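Local coordinates for core protein VP4 (Bluetongue virus, PDB 2JHP) that caps viral messenger RNA as a multifunctional enzyme and is also one of the five proteins that form the inner capsid, at residues A[39-44]-A[519-524]; A[398-401]-A[405-408]; A[455-460]-A[566-571]; A[509-514]-A[571-576]; A[528-533]-A[558-563]. All coordinates share one frame; numbering follows the deposited sequence.

Contact 1 of 5, residues A[39-44]-A[519-524]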
# COMPACT_ATOMS: atom_id res chain seq x y z
N LEU A 39 15.36 -1.30 -30.22
CA LEU A 39 15.06 -0.26 -31.21
C LEU A 39 13.63 -0.35 -31.76
O LEU A 39 13.06 0.67 -32.15
CB LEU A 39 16.13 -0.16 -32.32
CG LEU A 39 16.51 -1.30 -33.26
CD1 LEU A 39 15.62 -1.31 -34.51
CD2 LEU A 39 17.98 -1.15 -33.64
N GLU A 40 13.06 -1.55 -31.76
CA GLU A 40 11.67 -1.72 -32.17
C GLU A 40 10.68 -1.19 -31.17
O GLU A 40 9.82 -0.39 -31.52
CB GLU A 40 11.35 -3.18 -32.51
CG GLU A 40 11.57 -3.52 -33.97
CD GLU A 40 10.96 -2.49 -34.90
OE1 GLU A 40 9.82 -2.02 -34.63
OE2 GLU A 40 11.62 -2.13 -35.91
N ASN A 41 10.80 -1.65 -29.93
CA ASN A 41 9.95 -1.20 -28.82
C ASN A 41 9.97 0.32 -28.65
O ASN A 41 8.95 0.93 -28.33
CB ASN A 41 10.34 -1.91 -27.51
CG ASN A 41 9.23 -1.91 -26.46
OD1 ASN A 41 8.11 -1.46 -26.72
ND2 ASN A 41 9.54 -2.42 -25.27
N GLY A 42 11.13 0.94 -28.90
CA GLY A 42 11.31 2.38 -28.73
C GLY A 42 10.55 3.25 -29.72
O GLY A 42 10.45 4.46 -29.53
N LYS A 43 10.03 2.63 -30.78
CA LYS A 43 9.24 3.33 -31.80
C LYS A 43 7.83 3.64 -31.31
O LYS A 43 7.16 4.53 -31.83
CB LYS A 43 9.14 2.51 -33.09
CG LYS A 43 10.47 2.28 -33.77
CD LYS A 43 10.27 1.77 -35.19
CE LYS A 43 11.54 1.14 -35.76
NZ LYS A 43 12.77 1.96 -35.57
N TYR A 44 7.38 2.91 -30.29
CA TYR A 44 6.00 3.02 -29.82
C TYR A 44 5.83 4.02 -28.68
O TYR A 44 6.55 3.98 -27.68
CB TYR A 44 5.47 1.64 -29.45
CG TYR A 44 5.60 0.63 -30.57
CD1 TYR A 44 6.49 -0.44 -30.47
CD2 TYR A 44 4.84 0.76 -31.74
CE1 TYR A 44 6.62 -1.36 -31.49
CE2 TYR A 44 4.96 -0.16 -32.78
CZ TYR A 44 5.86 -1.22 -32.65
OH TYR A 44 6.00 -2.13 -33.67
N ARG A 519 17.24 0.43 -19.00
CA ARG A 519 16.29 0.02 -20.02
C ARG A 519 16.28 1.05 -21.14
O ARG A 519 16.66 0.74 -22.26
CB ARG A 519 14.90 -0.22 -19.40
CG ARG A 519 14.84 -1.53 -18.56
CD ARG A 519 13.86 -1.46 -17.39
NE ARG A 519 14.44 -0.72 -16.27
CZ ARG A 519 13.94 0.40 -15.77
NH1 ARG A 519 12.81 0.93 -16.27
NH2 ARG A 519 14.55 1.00 -14.75
N PHE A 520 15.89 2.29 -20.81
CA PHE A 520 15.93 3.46 -21.70
C PHE A 520 15.13 3.27 -22.98
O PHE A 520 15.56 3.68 -24.07
CB PHE A 520 17.37 3.90 -22.01
CG PHE A 520 18.19 4.18 -20.79
CD1 PHE A 520 19.34 3.44 -20.53
CD2 PHE A 520 17.82 5.18 -19.89
CE1 PHE A 520 20.11 3.69 -19.41
CE2 PHE A 520 18.58 5.44 -18.76
CZ PHE A 520 19.73 4.69 -18.52
N ILE A 521 13.96 2.65 -22.83
CA ILE A 521 13.07 2.37 -23.95
C ILE A 521 12.54 3.68 -24.53
O ILE A 521 12.01 4.53 -23.80
CB ILE A 521 11.90 1.42 -23.54
CG1 ILE A 521 12.43 0.08 -23.00
CG2 ILE A 521 10.92 1.23 -24.69
CD1 ILE A 521 13.27 -0.74 -23.99
N GLY A 522 12.73 3.85 -25.83
CA GLY A 522 12.25 5.04 -26.51
C GLY A 522 13.26 6.16 -26.60
O GLY A 522 12.96 7.22 -27.18
N LEU A 523 14.46 5.94 -26.06
CA LEU A 523 15.49 6.97 -26.02
C LEU A 523 15.76 7.65 -27.37
O LEU A 523 15.96 8.86 -27.42
CB LEU A 523 16.79 6.41 -25.41
CG LEU A 523 17.90 7.42 -25.07
CD1 LEU A 523 17.49 8.34 -23.93
CD2 LEU A 523 19.19 6.68 -24.74
N ARG A 524 15.77 6.86 -28.45
CA ARG A 524 16.07 7.41 -29.78
C ARG A 524 15.01 8.40 -30.25
O ARG A 524 15.33 9.49 -30.73
CB ARG A 524 16.22 6.29 -30.81
CG ARG A 524 17.42 5.41 -30.55
CD ARG A 524 18.12 5.10 -31.87
NE ARG A 524 19.55 4.84 -31.67
CZ ARG A 524 20.37 4.42 -32.63
NH1 ARG A 524 19.90 4.19 -33.86
NH2 ARG A 524 21.66 4.22 -32.37

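Contact 2 of 5, residues A[398-401]-A[405-408]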
# COMPACT_ATOMS: atom_id res chain seq x y z
N LEU A 398 5.85 13.79 7.04
CA LEU A 398 6.84 14.81 6.69
C LEU A 398 7.40 15.50 7.92
O LEU A 398 8.52 15.98 7.91
CB LEU A 398 6.25 15.86 5.75
CG LEU A 398 5.56 15.39 4.47
CD1 LEU A 398 4.64 16.48 3.95
CD2 LEU A 398 6.58 14.98 3.42
N LEU A 399 6.61 15.53 8.99
CA LEU A 399 7.00 16.27 10.20
C LEU A 399 7.50 15.36 11.31
O LEU A 399 7.98 15.84 12.34
CB LEU A 399 5.83 17.12 10.70
CG LEU A 399 5.22 18.14 9.73
CD1 LEU A 399 3.81 18.53 10.18
CD2 LEU A 399 6.13 19.36 9.60
N HIS A 400 7.39 14.06 11.11
CA HIS A 400 7.79 13.10 12.12
C HIS A 400 9.28 12.78 12.02
O HIS A 400 9.76 12.36 10.96
CB HIS A 400 6.95 11.83 11.99
CG HIS A 400 7.26 10.78 13.00
ND1 HIS A 400 8.11 9.73 12.74
CD2 HIS A 400 6.84 10.62 14.28
CE1 HIS A 400 8.20 8.96 13.82
NE2 HIS A 400 7.44 9.48 14.76
N GLU A 401 10.01 13.01 13.11
CA GLU A 401 11.41 12.59 13.19
C GLU A 401 11.47 11.23 13.90
O GLU A 401 10.97 11.09 15.01
CB GLU A 401 12.27 13.63 13.91
CG GLU A 401 13.78 13.46 13.66
CD GLU A 401 14.59 14.72 13.93
OE1 GLU A 401 14.13 15.83 13.56
OE2 GLU A 401 15.70 14.61 14.50
N PRO A 405 14.11 2.54 11.66
CA PRO A 405 13.98 2.54 10.20
C PRO A 405 12.51 2.62 9.74
O PRO A 405 11.65 1.94 10.30
CB PRO A 405 14.65 1.23 9.76
CG PRO A 405 14.85 0.43 10.98
CD PRO A 405 14.84 1.36 12.15
N ARG A 406 12.25 3.44 8.73
CA ARG A 406 10.90 3.82 8.31
C ARG A 406 10.62 3.50 6.85
O ARG A 406 11.54 3.40 6.05
CB ARG A 406 10.68 5.31 8.57
CG ARG A 406 11.66 6.21 7.83
CD ARG A 406 11.39 7.70 8.08
NE ARG A 406 10.15 8.17 7.45
CZ ARG A 406 9.52 9.29 7.81
NH1 ARG A 406 9.98 10.06 8.79
NH2 ARG A 406 8.41 9.65 7.17
N ALA A 407 9.34 3.35 6.51
CA ALA A 407 8.87 3.19 5.13
C ALA A 407 7.84 4.27 4.81
O ALA A 407 7.09 4.70 5.69
CB ALA A 407 8.26 1.81 4.93
N ASP A 408 7.79 4.69 3.55
CA ASP A 408 6.98 5.85 3.17
C ASP A 408 6.25 5.65 1.83
O ASP A 408 6.49 6.34 0.84
CB ASP A 408 7.86 7.10 3.18
CG ASP A 408 8.31 7.47 4.59
OD1 ASP A 408 7.56 8.21 5.27
OD2 ASP A 408 9.41 7.02 5.01

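Contact 3 of 5, residues A[455-460]-A[566-571]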
# COMPACT_ATOMS: atom_id res chain seq x y z
N THR A 455 14.44 16.04 -11.75
CA THR A 455 14.68 16.57 -10.40
C THR A 455 14.82 15.42 -9.39
O THR A 455 15.69 15.46 -8.51
CB THR A 455 13.56 17.56 -9.99
OG1 THR A 455 13.34 18.49 -11.04
CG2 THR A 455 13.96 18.33 -8.74
N VAL A 456 13.98 14.40 -9.53
CA VAL A 456 14.00 13.23 -8.68
C VAL A 456 15.37 12.57 -8.78
O VAL A 456 16.05 12.39 -7.77
CB VAL A 456 12.89 12.20 -9.06
CG1 VAL A 456 12.98 10.97 -8.18
CG2 VAL A 456 11.51 12.81 -8.96
N MET A 457 15.76 12.23 -10.01
CA MET A 457 17.08 11.68 -10.31
C MET A 457 18.23 12.46 -9.68
O MET A 457 19.14 11.88 -9.06
CB MET A 457 17.29 11.64 -11.82
CG MET A 457 16.69 10.44 -12.49
SD MET A 457 17.02 10.44 -14.26
CE MET A 457 18.78 10.11 -14.30
N LEU A 458 18.20 13.78 -9.84
CA LEU A 458 19.28 14.64 -9.38
C LEU A 458 19.34 14.82 -7.85
O LEU A 458 20.41 15.04 -7.29
CB LEU A 458 19.26 15.98 -10.12
CG LEU A 458 19.54 15.86 -11.63
CD1 LEU A 458 19.00 17.01 -12.44
CD2 LEU A 458 21.03 15.70 -11.88
N ASN A 459 18.19 14.73 -7.19
CA ASN A 459 18.09 14.91 -5.75
C ASN A 459 18.11 13.61 -4.98
O ASN A 459 18.64 13.54 -3.88
CB ASN A 459 16.81 15.65 -5.38
CG ASN A 459 16.79 17.07 -5.88
OD1 ASN A 459 17.74 17.55 -6.49
ND2 ASN A 459 15.68 17.76 -5.61
N GLY A 460 17.49 12.59 -5.57
CA GLY A 460 17.22 11.32 -4.89
C GLY A 460 18.42 10.41 -4.68
O GLY A 460 18.48 9.70 -3.68
N THR A 566 16.29 6.85 -13.46
CA THR A 566 17.29 5.83 -13.11
C THR A 566 18.30 6.40 -12.11
O THR A 566 18.27 7.60 -11.81
CB THR A 566 18.00 5.26 -14.35
OG1 THR A 566 18.68 4.05 -14.01
CG2 THR A 566 18.99 6.28 -14.95
N ASP A 567 19.18 5.55 -11.59
CA ASP A 567 20.11 5.93 -10.50
C ASP A 567 21.43 6.48 -11.04
O ASP A 567 22.27 5.74 -11.56
CB ASP A 567 20.32 4.77 -9.51
CG ASP A 567 21.05 5.21 -8.23
OD1 ASP A 567 20.60 6.17 -7.58
OD2 ASP A 567 22.07 4.59 -7.86
N LEU A 568 21.61 7.79 -10.89
CA LEU A 568 22.84 8.47 -11.31
C LEU A 568 24.09 7.92 -10.65
O LEU A 568 25.08 7.64 -11.32
CB LEU A 568 22.74 9.98 -11.06
CG LEU A 568 21.93 10.79 -12.08
CD1 LEU A 568 22.06 12.28 -11.77
CD2 LEU A 568 22.38 10.51 -13.51
N PHE A 569 24.05 7.75 -9.33
CA PHE A 569 25.23 7.31 -8.59
C PHE A 569 25.73 5.96 -9.08
O PHE A 569 26.89 5.80 -9.41
CB PHE A 569 24.94 7.23 -7.09
CG PHE A 569 26.03 7.79 -6.25
CD1 PHE A 569 25.79 8.86 -5.39
CD2 PHE A 569 27.30 7.26 -6.31
CE1 PHE A 569 26.81 9.39 -4.62
CE2 PHE A 569 28.31 7.78 -5.55
CZ PHE A 569 28.07 8.84 -4.69
N TRP A 570 24.83 4.99 -9.14
CA TRP A 570 25.14 3.65 -9.65
C TRP A 570 25.54 3.71 -11.13
O TRP A 570 26.50 3.05 -11.55
CB TRP A 570 23.92 2.76 -9.41
CG TRP A 570 23.95 1.40 -10.00
CD1 TRP A 570 25.02 0.78 -10.58
CD2 TRP A 570 22.87 0.46 -10.01
NE1 TRP A 570 24.66 -0.49 -10.98
CE2 TRP A 570 23.35 -0.71 -10.64
CE3 TRP A 570 21.54 0.50 -9.55
CZ2 TRP A 570 22.54 -1.83 -10.83
CZ3 TRP A 570 20.74 -0.62 -9.75
CH2 TRP A 570 21.25 -1.77 -10.37
N TRP A 571 24.82 4.51 -11.91
CA TRP A 571 25.11 4.70 -13.33
C TRP A 571 26.51 5.29 -13.56
O TRP A 571 27.29 4.73 -14.31
CB TRP A 571 24.02 5.55 -14.00
CG TRP A 571 23.94 5.37 -15.47
CD1 TRP A 571 23.32 4.36 -16.14
CD2 TRP A 571 24.49 6.24 -16.47
NE1 TRP A 571 23.45 4.54 -17.50
CE2 TRP A 571 24.17 5.68 -17.73
CE3 TRP A 571 25.24 7.43 -16.42
CZ2 TRP A 571 24.57 6.27 -18.93
CZ3 TRP A 571 25.63 8.02 -17.61
CH2 TRP A 571 25.30 7.44 -18.85

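Contact 4 of 5, residues A[509-514]-A[571-576]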
# COMPACT_ATOMS: atom_id res chain seq x y z
N ASP A 509 27.94 -4.31 -6.43
CA ASP A 509 29.37 -4.42 -6.49
C ASP A 509 29.79 -5.82 -6.94
O ASP A 509 29.66 -6.79 -6.18
CB ASP A 509 29.94 -4.12 -5.10
CG ASP A 509 31.39 -4.52 -4.97
OD1 ASP A 509 31.69 -5.37 -4.11
OD2 ASP A 509 32.21 -4.01 -5.75
N PRO A 510 30.38 -5.92 -8.15
CA PRO A 510 30.62 -4.93 -9.20
C PRO A 510 29.39 -4.17 -9.65
O PRO A 510 28.32 -4.75 -9.76
CB PRO A 510 31.21 -5.76 -10.36
CG PRO A 510 31.05 -7.18 -9.97
CD PRO A 510 31.03 -7.21 -8.48
N PRO A 511 29.55 -2.85 -9.90
CA PRO A 511 28.49 -1.98 -10.38
C PRO A 511 28.04 -2.35 -11.80
O PRO A 511 28.32 -1.63 -12.76
CB PRO A 511 29.13 -0.58 -10.35
CG PRO A 511 30.59 -0.82 -10.37
CD PRO A 511 30.82 -2.12 -9.69
N VAL A 512 27.35 -3.48 -11.91
CA VAL A 512 26.96 -4.06 -13.19
C VAL A 512 25.73 -3.32 -13.81
O VAL A 512 24.89 -2.80 -13.06
CB VAL A 512 26.74 -5.60 -13.04
CG1 VAL A 512 25.41 -5.90 -12.36
CG2 VAL A 512 26.83 -6.32 -14.37
N PRO A 513 25.64 -3.24 -15.16
CA PRO A 513 24.56 -2.51 -15.81
C PRO A 513 23.26 -3.32 -15.93
O PRO A 513 22.74 -3.50 -17.04
CB PRO A 513 25.13 -2.24 -17.20
CG PRO A 513 25.96 -3.44 -17.48
CD PRO A 513 26.57 -3.82 -16.15
N ASP A 514 22.73 -3.77 -14.80
CA ASP A 514 21.52 -4.59 -14.80
C ASP A 514 20.25 -3.85 -15.25
O ASP A 514 20.11 -2.65 -15.05
CB ASP A 514 21.31 -5.22 -13.43
CG ASP A 514 20.19 -6.22 -13.42
OD1 ASP A 514 20.39 -7.37 -13.89
OD2 ASP A 514 19.09 -5.85 -12.95
N TRP A 571 24.82 4.51 -11.91
CA TRP A 571 25.11 4.70 -13.33
C TRP A 571 26.51 5.29 -13.56
O TRP A 571 27.29 4.73 -14.31
CB TRP A 571 24.02 5.55 -14.00
CG TRP A 571 23.94 5.37 -15.47
CD1 TRP A 571 23.32 4.36 -16.14
CD2 TRP A 571 24.49 6.24 -16.47
NE1 TRP A 571 23.45 4.54 -17.50
CE2 TRP A 571 24.17 5.68 -17.73
CE3 TRP A 571 25.24 7.43 -16.42
CZ2 TRP A 571 24.57 6.27 -18.93
CZ3 TRP A 571 25.63 8.02 -17.61
CH2 TRP A 571 25.30 7.44 -18.85
N PHE A 572 26.83 6.40 -12.89
CA PHE A 572 28.18 6.96 -12.94
C PHE A 572 29.21 5.92 -12.51
O PHE A 572 30.34 5.91 -13.02
CB PHE A 572 28.31 8.22 -12.08
CG PHE A 572 27.60 9.43 -12.63
CD1 PHE A 572 27.58 9.70 -14.00
CD2 PHE A 572 26.97 10.33 -11.77
CE1 PHE A 572 26.93 10.82 -14.50
CE2 PHE A 572 26.32 11.45 -12.27
CZ PHE A 572 26.30 11.70 -13.63
N LYS A 573 28.84 5.06 -11.57
CA LYS A 573 29.78 4.04 -11.10
C LYS A 573 29.97 2.96 -12.16
O LYS A 573 31.06 2.43 -12.31
CB LYS A 573 29.35 3.45 -9.76
CG LYS A 573 30.51 2.84 -8.98
CD LYS A 573 30.12 2.26 -7.63
CE LYS A 573 31.26 1.43 -7.03
NZ LYS A 573 30.81 0.64 -5.84
N MET A 574 28.91 2.66 -12.91
CA MET A 574 28.97 1.61 -13.93
C MET A 574 29.75 2.08 -15.16
O MET A 574 30.40 1.27 -15.83
CB MET A 574 27.57 1.06 -14.27
CG MET A 574 26.80 1.77 -15.37
SD MET A 574 27.32 1.31 -17.03
CE MET A 574 27.66 -0.42 -16.80
N ILE A 575 29.68 3.38 -15.43
CA ILE A 575 30.29 3.99 -16.62
C ILE A 575 31.82 4.06 -16.51
O ILE A 575 32.53 3.62 -17.42
CB ILE A 575 29.70 5.42 -16.89
CG1 ILE A 575 28.20 5.36 -17.23
CG2 ILE A 575 30.49 6.16 -17.98
CD1 ILE A 575 27.85 4.59 -18.49
N LEU A 576 32.31 4.60 -15.39
CA LEU A 576 33.74 4.85 -15.20
C LEU A 576 34.49 3.65 -14.66
O LEU A 576 35.53 3.25 -15.20
CB LEU A 576 33.95 6.05 -14.28
CG LEU A 576 33.02 7.25 -14.48
CD1 LEU A 576 33.18 8.24 -13.35
CD2 LEU A 576 33.25 7.91 -15.84

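Contact 5 of 5, residues A[528-533]-A[558-563]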
# COMPACT_ATOMS: atom_id res chain seq x y z
N SER A 528 15.06 12.82 -30.82
CA SER A 528 14.52 13.52 -31.97
C SER A 528 13.44 14.53 -31.55
O SER A 528 13.45 15.68 -31.98
CB SER A 528 14.02 12.52 -33.01
OG SER A 528 15.10 11.97 -33.75
N VAL A 529 12.57 14.10 -30.65
CA VAL A 529 11.54 14.95 -30.06
C VAL A 529 12.14 16.13 -29.30
O VAL A 529 11.55 17.21 -29.25
CB VAL A 529 10.59 14.12 -29.15
CG1 VAL A 529 9.74 15.02 -28.22
CG2 VAL A 529 9.71 13.21 -30.00
N LEU A 530 13.32 15.94 -28.73
CA LEU A 530 14.02 17.02 -28.05
C LEU A 530 14.57 18.02 -29.05
O LEU A 530 14.50 19.22 -28.83
CB LEU A 530 15.16 16.45 -27.21
CG LEU A 530 15.62 17.20 -25.96
CD1 LEU A 530 14.44 17.70 -25.12
CD2 LEU A 530 16.51 16.27 -25.15
N ARG A 531 15.09 17.50 -30.14
CA ARG A 531 15.82 18.29 -31.12
C ARG A 531 14.90 19.14 -32.01
O ARG A 531 15.24 20.27 -32.35
CB ARG A 531 16.67 17.33 -31.95
CG ARG A 531 17.69 17.96 -32.86
CD ARG A 531 18.85 17.00 -33.06
NE ARG A 531 18.43 15.63 -32.80
CZ ARG A 531 19.17 14.72 -32.17
NH1 ARG A 531 18.68 13.49 -31.97
NH2 ARG A 531 20.39 15.03 -31.74
N VAL A 532 13.75 18.59 -32.37
CA VAL A 532 12.79 19.34 -33.20
C VAL A 532 11.91 20.29 -32.36
O VAL A 532 11.24 21.16 -32.93
CB VAL A 532 11.90 18.43 -34.10
CG1 VAL A 532 12.75 17.60 -35.04
CG2 VAL A 532 10.99 17.54 -33.26
N ARG A 533 11.94 20.12 -31.04
CA ARG A 533 11.20 21.01 -30.12
C ARG A 533 12.04 22.00 -29.31
O ARG A 533 11.71 23.18 -29.24
CB ARG A 533 10.28 20.22 -29.20
CG ARG A 533 8.94 19.97 -29.81
CD ARG A 533 8.07 19.11 -28.94
NE ARG A 533 6.72 19.06 -29.49
CZ ARG A 533 5.86 18.07 -29.30
NH1 ARG A 533 6.20 17.01 -28.57
NH2 ARG A 533 4.66 18.13 -29.86
N THR A 558 18.38 11.68 -21.57
CA THR A 558 17.69 11.02 -20.46
C THR A 558 17.16 12.03 -19.45
O THR A 558 15.99 11.98 -19.08
CB THR A 558 18.57 9.97 -19.72
OG1 THR A 558 19.86 10.53 -19.47
CG2 THR A 558 18.73 8.70 -20.54
N LEU A 559 18.02 12.97 -19.04
CA LEU A 559 17.61 14.05 -18.13
C LEU A 559 16.60 15.04 -18.73
O LEU A 559 15.53 15.31 -18.15
CB LEU A 559 18.84 14.81 -17.65
CG LEU A 559 19.66 14.17 -16.54
CD1 LEU A 559 20.94 14.97 -16.35
CD2 LEU A 559 18.86 14.08 -15.25
N MET A 560 16.94 15.58 -19.90
CA MET A 560 16.19 16.65 -20.53
C MET A 560 14.82 16.17 -21.02
O MET A 560 13.90 16.96 -21.10
CB MET A 560 17.01 17.24 -21.67
CG MET A 560 16.57 18.62 -22.14
SD MET A 560 16.90 19.94 -20.98
CE MET A 560 18.68 20.02 -21.05
N SER A 561 14.69 14.88 -21.30
CA SER A 561 13.42 14.33 -21.79
C SER A 561 12.32 14.32 -20.73
O SER A 561 11.14 14.43 -21.07
CB SER A 561 13.62 12.92 -22.34
OG SER A 561 13.99 12.02 -21.31
N GLY A 562 12.70 14.17 -19.46
CA GLY A 562 11.75 14.04 -18.36
C GLY A 562 11.01 12.72 -18.41
O GLY A 562 10.01 12.52 -17.71
N ALA A 563 11.50 11.80 -19.24
CA ALA A 563 10.84 10.55 -19.51
C ALA A 563 11.37 9.37 -18.67
O ALA A 563 10.71 8.33 -18.58
CB ALA A 563 10.94 10.23 -20.99

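Contact 1 of 5, residues A[39-44]-A[519-524]
Gly42 and Gly522 bring two backbones into direct contact: their CA atoms lie 3.6 Å apart, and Gly42 CA is 3.5 Å from Gly522 N. No side chain stands between them, which is what permits so close an approach. A weak polar element accompanies it, since Gly522 CA directs a hydrogen at Gly42 O, with 3.6 Å between the two heavy atoms and an angle of 151° at the hydrogen. Beside the two glycines the methyl CG2 of Ile521 sits against the amide end of Asn41, 3.9 Å from Asn41 ND2, and also approaches Gly42 CA. Asn41 CG is anti to the backbone N (chi1 -159°), which brings the amide beside Ile521. Its polar atoms are bound elsewhere, OD1 to His5 and ND2 to the carbonyl of His65. The pairing joins two chain turns. A type I turn, Asn41 to Tyr44, involves the last part of helix 34-41, beside the N-terminal five-stranded parallel sheet; a type II turn, Phe520 to Leu523, leads into helix 523-533, with Gly522 as N-cap at a positive phi of 92°. Toward solvent the fit slackens: the exposed side chains of Leu39 and Arg524 stop short of the opposite segment. Arg524 rests instead on Trp38, a residue of helix 34-41 that also touches Ile521 and Leu523.

Contact 2 of 5, residues A[398-401]-A[405-408]
Arg406 reaches from its strand to the carbonyl of His400, its side chain also packing on Glu131 and His133. CB leaves the backbone toward segment 398-401, with CG set between the backbone N and the carbonyl carbon (chi1 59°). The chain runs straight through CG to CD, and Arg406 CG and CD both pass 3.7 Å from Asp408 OD2; it then bends at chi3 and turns the guanidinium side-on to that carboxylate. NE gives a bond of 2.8 Å to Asp408 OD2, using the syn lone pair. Strand 406-408 is a central strand of a seven-stranded mixed sheet in the order 3-2-1-4-5-7-6, the Rossmann-like fold of class I methyltransferases, and Leu398 of the facing loop touches the bound S-adenosyl-L-homocysteine. Arg406 itself stays about 8 Å from that ligand. Further out, NH2 completes the two-nitrogen salt bridge with a nearly straight bond to Asp408 OD1 (2.5 Å, 178°) and also meets the carbonyl of Gly397. The last atom, NH1, donates to His400 O at 3.2 Å; with 131° at the hydrogen the bond is weak, although the oxygen lies in the guanidinium plane. The His400 ring has its ND1 4.4 Å from Arg406 NH1. Tyr411 and Ser431 each hold one oxygen of Asp408, and the carboxylate fixes the rotation of the guanidinium, which meets it edge-on.

Contact 3 of 5, residues A[455-460]-A[566-571]
Between Thr566 and Leu568, the two residues that meet Met457, the carboxylate of Asp567 is gripped by several groups. Its OD2 takes Trp570 N at 3.1 Å, a capping bond that arrives from above the carboxylate plane, 55° out of it, and is also held by a salt bridge to Arg466. Its OD1 receives Ser461 OG and the backbone N of Ile467. Four partners thus satisfy a buried charge, and the helix start it caps would probably help to stabilise that charge further. Across the contact everything is apolar or nearly so. Met457 lays its chain along the backbone of Thr566: CG is 3.3 Å from Thr566 O, and SD is 3.7 Å from Thr566 N. The bend at chi3 (70°) turns the methyl back, so that Met457 CE lies 3.9 Å from Thr566 CG2 and also 3.7 Å from Leu568 CD2, the methionine and leucine side chains crossing at about a right angle. The other branch of this leucine is used as well, Leu568 CD1 meeting Leu458 CD2 at 3.6 Å. Leu568 therefore fits between two consecutive side chains of the opposing helix, one methyl for each. Leu559 and Leu555 of helix 551-561 extend the same apolar patch. Thr566 turns its hydroxyl to Leu517 O. The arrangement is a side-chain N-cap at the start of helix 568-576, packed against helix 453-460, which connects, along the chain, strand 433-437 to strand 466-469 of the methyltransferase-like sheet.

Contact 4 of 5, residues A[509-514]-A[571-576]
Pro511 and Pro513, each the centre of an inverse gamma turn, line a proline-rich loop against Lys573 and Met574 of helix 568-576. The turns bend the loop twice in close succession and are closed by weak backbone bonds, from Val512 N to Pro510 O and from Asp514 N to Val512 O; a cis peptide bond before Pro510 adds a further bend upstream. The apolar part rests mainly on Pro511, whose ring lies across the methylene chain of Lys573 at about a right angle. Its CB and CG are each 3.9 Å from Lys573 CG. The lysine has CG anti to the backbone N (chi1 -157°) and runs extended from there, so CD and CE continue past the same ring. Met574 is folded back at chi2 and chi3 toward the Pro513 ring, although the modelled closeness of its methyl to that ring is doubtful. Pro511 O packs on the root of Met574, 3.2 Å from Met574 CB; with Met574 CA, at 3.5 Å, it makes a bent CA-H...O contact of 125°. A weak bond from Trp570 NE1 to Val512 O adds a further link between loop and helix. Charge enters at a distance, Asp509 OD2 and Lys573 NZ being 4.9 Å apart without contact. Within the helix, Ile575 CG1 sits 3.6 Å above the Trp571 ring plane, offset toward the rim.

Contact 5 of 5, residues A[528-533]-A[558-563]
A small helix-helix contact at the surface of the C-terminal helical part sets Leu530 of helix 523-533 against Met560, near the end of helix 551-561. The leucine makes most of the contact. Its CG is anti to the backbone N (chi1 -152°), which sends both methyls toward the other helix: Leu530 CD2 lies 3.6 Å from Met560 CB, and Leu530 CD1 lies 3.8 Å from Met560 CG. The two side chains cross at about a right angle, both leucine methyls resting on CB and CG of the methionine and not on its tip. CD1 also comes within 4.1 Å of Met560 O, bringing the fork close to the backbone. Beyond CG the methionine bends at chi2 and chi3 and its end leads away from Leu530; Tyr622 and Lys625 of helix 612-625, together with Met626, touch this side chain. Ser561 lies at the margin, with its backbone N 4.5 Å from Leu530 CD2. Its hydroxyl has local work, for Ser561 OG accepts from Ala563 N at 3.2 Å along a fairly straight line of 160°. Gly562 follows with a positive phi of 69°, leaving the helical course, and its carbonyl takes a bond from Arg453. The helix thus finishes in an ST turn, one residue beyond the methionine whose CB and CG receive the leucine of the neighbouring helix.

Overall arrangement
From the N terminus, residues 39-44, on helix 34-41, meet residues 519-524, so contact 1 closes the longest loop and joins the N-terminal parallel-sheet region to the C-terminal helices. Contact 2 is nested inside that loop, a short closure within the methyltransferase-like sheet that touches none of the others. Contacts 3 and 4 each cross contact 1 and also cross each other; they share Trp571 and bring helix 568-576 against helix 453-460 and the loop 509-514. Contact 5 follows contact 1 along helix 523-533 and is nested inside both contacts 3 and 4. Phe520 touches Trp571 and Thr558, and Leu559 touches Met457, linking contacts 1, 3 and 5 directly.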